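Local atomic coordinates of nucleoside kinase (Methanococcus jannaschii, PDB entry 2C4E), a protein that phosphorylates nucleosides, inosine, guanosine and cytidine best of all, to their monophosphates, using ATP as the preferred phosphate donor and Mg2+ or Mn2+ as cofactor. Residues 182-186 against 249-254; 130-136 against 155-160. The contacts are given in a common frame with arbitrary orientation. Residues are numbered along the deposited sequence.

How the contacts relate
Coming from the N terminus, the chain first forms contact 2: strand 131-136 is followed by helix 141-151, and strand 156-159 returns beside strand 131-136, closing a short beta-alpha-beta loop. Helix 170-178 then leads to strand 182-186, the next strand of the same large sheet, where contact 1 opens. It closes more than sixty residues later, when helix 245-258 comes back over the sheet. The two loops therefore follow in series, neither nested nor crossed. The centres of the two contacts lie about 11 Å apart, and they meet directly: F182 O is 2.9 Å from F159 N, a probable backbone hydrogen bond, and R250 NH2 makes a 2.7 Å salt bridge to D160 OD2, tying helix to strand end.

Contact 1: 182-186 against 249-254; sequences FLFMN and YRAGFL
Strand 182-186 and helix 249-254, part of helix 245-258, run nearly antiparallel, N-to-C directions at 155°, axes 11.1 Å apart at closest approach. F184 CA sits 8.0 Å from R250 CA, and F182 CA 9.2 Å from L254 CA. F182 and F184, both chi1 m, point toward the helix, while M185 points away. The edge of F184 meets the face of F253 (chi1 t) in a T-shaped pair, centroids 5.2 Å apart, planes at 88°, F184 CZ 3.6 Å from F253 CD2. R250 (chi1 m, chi2 123°) crosses the F184 face, CG 3.8 Å from the ring centroid (CH-pi) and NE 3.6 Å from F184 CB. L254 CD2 approaches F184 CE1 at 4.2 Å and F182 CD1 at 4.4 Å. At the strand's C-terminal end R250 NH2 forms a salt bridge with D160 and a hydrogen bond with T214. ATP-binding N186 hydrogen-bonds T214 through OD1. This helix-on-sheet packing of the ribokinase fold leads into the active site, where R250 is the inferred transition-state stabilizer.

Contact 2: 130-136 against 155-160; sequences NTEIVHI and NLVSFD
N130 leads into T131, whose backbone O accepts a 2.8 Å hydrogen bond from N155 ND2; the T131 hydroxyl is hydrogen-bonded to T9 of strand 7-11. At E132 the chain turns a corner with helical phi/psi (-67/-38), and E132 O accepts a hydrogen bond from L156 N (3.0 Å). Beyond the corner the backbone is extended and runs parallel to strand 156-159, the axes of 133-136 and 156-159 4.6 Å apart at 19°. The register pairs I133 with L156, V134 with V157, H135 with S158 and I136 with F159, CA atoms 4.4 to 5.0 Å apart. I133 CG1 touches L156 CB at 4.1 Å, on the face covered by helix 245-258. V134 N donates to L156 O (2.8 Å) and V134 O accepts from S158 N (2.9 Å). These are adjacent strands of the parallel part of the Rossmann-like central sheet of the ribokinase fold, joined by a beta-alpha-beta crossover through helix 141-151, which packs against I136 and V157. H135 (chi1 t) turns to the I133 face, where ND1 and S158 OG (chi1 t) share a 2.7 Å hydrogen bond. On the opposite face, I136 CD1 meets V157 CG1 at 4.0 Å and I136 CG2 meets F159 CD1 at 3.9 Å. I136 N donates to S158 O (2.8 Å) and D160 N donates to I136 O (3.3 Å), while the D160 carboxylate makes its salt bridge with R250.

Contact 1: 182-186 against 249-254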
loop_
_atom_site.group_PDB
_atom_site.type_symbol
_atom_site.label_atom_id
_atom_site.label_comp_id
_atom_site.label_asym_id
_atom_site.label_seq_id
_atom_site.Cartn_x
_atom_site.Cartn_y
_atom_site.Cartn_z
ATOM N N PHE A 182 -5.010 30.673 16.532
ATOM C CA PHE A 182 -3.863 29.894 16.997
ATOM C C PHE A 182 -3.225 29.258 15.788
ATOM O O PHE A 182 -3.867 28.465 15.100
ATOM C CB PHE A 182 -4.243 28.735 17.926
ATOM C CG PHE A 182 -5.132 29.101 19.086
ATOM C CD1 PHE A 182 -6.509 28.958 18.974
ATOM C CD2 PHE A 182 -4.607 29.519 20.286
ATOM C CE1 PHE A 182 -7.340 29.259 20.044
ATOM C CE2 PHE A 182 -5.442 29.813 21.381
ATOM C CZ PHE A 182 -6.797 29.687 21.247
ATOM N N LEU A 183 -1.970 29.609 15.522
ATOM C CA LEU A 183 -1.211 29.066 14.414
ATOM C C LEU A 183 -0.111 28.172 14.965
ATOM O O LEU A 183 0.756 28.625 15.722
ATOM C CB LEU A 183 -0.619 30.203 13.594
ATOM C CG LEU A 183 0.284 29.838 12.416
ATOM C CD1 LEU A 183 -0.546 29.048 11.392
ATOM C CD2 LEU A 183 0.832 31.116 11.829
ATOM N N PHE A 184 -0.177 26.903 14.604
ATOM C CA PHE A 184 0.817 25.918 14.980
ATOM C C PHE A 184 1.681 25.572 13.769
ATOM O O PHE A 184 1.162 25.329 12.684
ATOM C CB PHE A 184 0.145 24.622 15.443
ATOM C CG PHE A 184 -0.659 24.729 16.716
ATOM C CD1 PHE A 184 -2.025 25.052 16.676
ATOM C CD2 PHE A 184 -0.097 24.423 17.942
ATOM C CE1 PHE A 184 -2.780 25.112 17.846
ATOM C CE2 PHE A 184 -0.847 24.485 19.097
ATOM C CZ PHE A 184 -2.183 24.823 19.053
ATOM N N MET A 185 2.990 25.518 13.960
ATOM C CA MET A 185 3.892 25.008 12.941
ATOM C C MET A 185 5.084 24.362 13.609
ATOM O O MET A 185 5.565 24.829 14.627
ATOM C CB MET A 185 4.378 26.128 12.014
ATOM C CG MET A 185 3.364 26.573 10.966
ATOM S SD MET A 185 4.135 27.740 9.786
ATOM C CE MET A 185 3.946 29.224 10.684
ATOM N N ASN A 186 5.569 23.284 13.023
ATOM C CA ASN A 186 6.862 22.756 13.399
ATOM C C ASN A 186 7.947 23.710 12.903
ATOM O O ASN A 186 7.703 24.500 11.999
ATOM C CB ASN A 186 7.054 21.363 12.815
ATOM C CG ASN A 186 6.199 20.341 13.516
ATOM O OD1 ASN A 186 6.192 20.275 14.744
ATOM N ND2 ASN A 186 5.454 19.553 12.749
ATOM N N TYR A 249 -0.017 16.936 20.695
ATOM C CA TYR A 249 0.335 18.202 21.321
ATOM C C TYR A 249 -0.776 19.210 21.071
ATOM O O TYR A 249 -1.163 19.932 21.960
ATOM C CB TYR A 249 1.634 18.758 20.744
ATOM C CG TYR A 249 2.068 20.094 21.329
ATOM C CD1 TYR A 249 3.088 20.158 22.289
ATOM C CD2 TYR A 249 1.492 21.293 20.912
ATOM C CE1 TYR A 249 3.485 21.364 22.831
ATOM C CE2 TYR A 249 1.903 22.522 21.454
ATOM C CZ TYR A 249 2.907 22.543 22.405
ATOM O OH TYR A 249 3.327 23.750 22.943
ATOM N N ARG A 250 -1.249 19.289 19.828
ATOM C CA ARG A 250 -2.352 20.177 19.496
ATOM C C ARG A 250 -3.633 19.787 20.245
ATOM O O ARG A 250 -4.310 20.657 20.775
ATOM C CB ARG A 250 -2.552 20.240 17.975
ATOM C CG ARG A 250 -1.445 21.040 17.274
ATOM C CD ARG A 250 -0.717 20.283 16.212
ATOM N NE ARG A 250 0.366 21.032 15.575
ATOM C CZ ARG A 250 1.657 20.933 15.870
ATOM N NH1 ARG A 250 2.088 20.144 16.848
ATOM N NH2 ARG A 250 2.543 21.653 15.183
ATOM N N ALA A 251 -3.926 18.493 20.333
ATOM C CA ALA A 251 -5.068 18.004 21.094
ATOM C C ALA A 251 -5.003 18.466 22.545
ATOM O O ALA A 251 -5.985 18.968 23.087
ATOM C CB ALA A 251 -5.165 16.479 21.009
ATOM N N GLY A 252 -3.837 18.328 23.164
ATOM C CA GLY A 252 -3.652 18.730 24.546
ATOM C C GLY A 252 -3.764 20.230 24.727
ATOM O O GLY A 252 -4.434 20.702 25.653
ATOM N N PHE A 253 -3.111 20.976 23.832
ATOM C CA PHE A 253 -3.079 22.433 23.907
ATOM C C PHE A 253 -4.494 23.009 23.817
ATOM O O PHE A 253 -4.897 23.830 24.611
ATOM C CB PHE A 253 -2.221 22.978 22.771
ATOM C CG PHE A 253 -1.908 24.437 22.885
ATOM C CD1 PHE A 253 -0.643 24.842 23.271
ATOM C CD2 PHE A 253 -2.855 25.404 22.578
ATOM C CE1 PHE A 253 -0.342 26.176 23.392
ATOM C CE2 PHE A 253 -2.544 26.751 22.696
ATOM C CZ PHE A 253 -1.268 27.123 23.096
ATOM N N LEU A 254 -5.231 22.573 22.807
ATOM C CA LEU A 254 -6.580 23.077 22.560
ATOM C C LEU A 254 -7.573 22.606 23.631
ATOM O O LEU A 254 -8.479 23.344 24.006
ATOM C CB LEU A 254 -7.045 22.621 21.181
ATOM C CG LEU A 254 -6.215 23.180 20.027
ATOM C CD1 LEU A 254 -6.665 22.543 18.728
ATOM C CD2 LEU A 254 -6.360 24.693 19.953
#

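Contact 2: 130-136 against 155-160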
loop_
_atom_site.group_PDB
_atom_site.type_symbol
_atom_site.label_atom_id
_atom_site.label_comp_id
_atom_site.label_asym_id
_atom_site.label_seq_id
_atom_site.Cartn_x
_atom_site.Cartn_y
_atom_site.Cartn_z
ATOM N N ASN A 130 -20.737 25.605 15.626
ATOM C CA ASN A 130 -21.213 26.150 16.879
ATOM C C ASN A 130 -20.268 25.865 18.027
ATOM O O ASN A 130 -20.645 26.003 19.195
ATOM C CB ASN A 130 -22.609 25.579 17.195
ATOM C CG ASN A 130 -23.638 25.953 16.150
ATOM O OD1 ASN A 130 -24.500 25.131 15.782
ATOM N ND2 ASN A 130 -23.579 27.197 15.672
ATOM N N THR A 131 -19.039 25.493 17.694
ATOM C CA THR A 131 -18.032 25.133 18.680
ATOM C C THR A 131 -17.152 26.313 19.094
ATOM O O THR A 131 -17.067 27.313 18.402
ATOM C CB THR A 131 -17.142 24.020 18.100
ATOM O OG1 THR A 131 -16.773 24.347 16.749
ATOM C CG2 THR A 131 -17.925 22.718 18.002
ATOM N N GLU A 132 -16.487 26.184 20.236
ATOM C CA GLU A 132 -15.581 27.232 20.699
ATOM C C GLU A 132 -14.362 27.373 19.803
ATOM O O GLU A 132 -13.884 28.476 19.613
ATOM C CB GLU A 132 -15.133 26.974 22.128
ATOM C CG GLU A 132 -16.192 27.435 23.116
ATOM C CD GLU A 132 -15.920 27.067 24.546
ATOM O OE1 GLU A 132 -14.748 26.828 24.905
ATOM O OE2 GLU A 132 -16.910 27.057 25.314
ATOM N N ILE A 133 -13.849 26.245 19.325
ATOM C CA ILE A 133 -12.666 26.213 18.449
ATOM C C ILE A 133 -12.931 25.342 17.246
ATOM O O ILE A 133 -13.506 24.267 17.370
ATOM C CB ILE A 133 -11.417 25.676 19.180
ATOM C CG1 ILE A 133 -11.151 26.494 20.438
ATOM C CG2 ILE A 133 -10.225 25.685 18.220
ATOM C CD1 ILE A 133 -9.910 26.065 21.194
ATOM N N VAL A 134 -12.549 25.834 16.079
ATOM C CA VAL A 134 -12.506 25.043 14.869
ATOM C C VAL A 134 -11.025 24.848 14.557
ATOM O O VAL A 134 -10.309 25.813 14.250
ATOM C CB VAL A 134 -13.229 25.771 13.715
ATOM C CG1 VAL A 134 -13.013 25.061 12.415
ATOM C CG2 VAL A 134 -14.719 25.900 14.043
ATOM N N HIS A 135 -10.563 23.604 14.643
ATOM C CA HIS A 135 -9.178 23.277 14.368
ATOM C C HIS A 135 -9.074 22.647 12.991
ATOM O O HIS A 135 -9.752 21.655 12.707
ATOM C CB HIS A 135 -8.616 22.321 15.411
ATOM C CG HIS A 135 -7.225 21.885 15.105
ATOM N ND1 HIS A 135 -6.148 22.738 15.171
ATOM C CD2 HIS A 135 -6.741 20.691 14.685
ATOM C CE1 HIS A 135 -5.061 22.092 14.789
ATOM N NE2 HIS A 135 -5.388 20.842 14.516
ATOM N N ILE A 136 -8.218 23.243 12.168
ATOM C CA ILE A 136 -8.069 22.938 10.760
ATOM C C ILE A 136 -6.713 22.290 10.574
ATOM O O ILE A 136 -5.678 22.937 10.659
ATOM C CB ILE A 136 -8.173 24.205 9.926
ATOM C CG1 ILE A 136 -9.564 24.798 10.119
ATOM C CG2 ILE A 136 -7.913 23.865 8.443
ATOM C CD1 ILE A 136 -9.758 26.189 9.529
ATOM N N ASN A 155 -16.122 31.471 15.722
ATOM C CA ASN A 155 -15.361 30.472 16.469
ATOM C C ASN A 155 -13.897 30.853 16.473
ATOM O O ASN A 155 -13.415 31.491 15.536
ATOM C CB ASN A 155 -15.479 29.097 15.803
ATOM C CG ASN A 155 -16.807 28.901 15.159
ATOM O OD1 ASN A 155 -17.013 29.269 13.995
ATOM N ND2 ASN A 155 -17.756 28.374 15.932
ATOM N N LEU A 156 -13.157 30.431 17.487
ATOM C CA LEU A 156 -11.709 30.574 17.418
ATOM C C LEU A 156 -11.199 29.596 16.373
ATOM O O LEU A 156 -11.654 28.461 16.330
ATOM C CB LEU A 156 -11.078 30.271 18.758
ATOM C CG LEU A 156 -11.364 31.372 19.783
ATOM C CD1 LEU A 156 -10.892 30.909 21.147
ATOM C CD2 LEU A 156 -10.677 32.697 19.400
ATOM N N VAL A 157 -10.297 30.050 15.519
ATOM C CA VAL A 157 -9.718 29.209 14.501
ATOM C C VAL A 157 -8.318 28.801 14.900
ATOM O O VAL A 157 -7.491 29.643 15.219
ATOM C CB VAL A 157 -9.684 29.935 13.155
ATOM C CG1 VAL A 157 -8.911 29.133 12.137
ATOM C CG2 VAL A 157 -11.131 30.234 12.697
ATOM N N SER A 158 -8.071 27.498 14.863
ATOM C CA SER A 158 -6.747 26.923 15.057
ATOM C C SER A 158 -6.344 26.277 13.730
ATOM O O SER A 158 -7.163 25.652 13.070
ATOM C CB SER A 158 -6.781 25.899 16.198
ATOM O OG SER A 158 -5.569 25.157 16.277
ATOM N N PHE A 159 -5.082 26.437 13.338
ATOM C CA PHE A 159 -4.615 26.000 12.016
ATOM C C PHE A 159 -3.177 25.540 12.103
ATOM O O PHE A 159 -2.347 26.180 12.728
ATOM C CB PHE A 159 -4.717 27.168 11.017
ATOM C CG PHE A 159 -4.156 26.883 9.668
ATOM C CD1 PHE A 159 -4.628 25.816 8.927
ATOM C CD2 PHE A 159 -3.163 27.695 9.126
ATOM C CE1 PHE A 159 -4.111 25.552 7.653
ATOM C CE2 PHE A 159 -2.631 27.420 7.855
ATOM C CZ PHE A 159 -3.113 26.355 7.132
ATOM N N ASP A 160 -2.881 24.433 11.454
ATOM C CA ASP A 160 -1.495 24.067 11.233
ATOM C C ASP A 160 -1.402 23.586 9.799
ATOM O O ASP A 160 -2.001 22.584 9.482
ATOM C CB ASP A 160 -1.059 22.963 12.182
ATOM C CG ASP A 160 0.440 22.640 12.078
ATOM O OD1 ASP A 160 1.115 22.847 11.024
ATOM O OD2 ASP A 160 1.051 22.166 13.035
#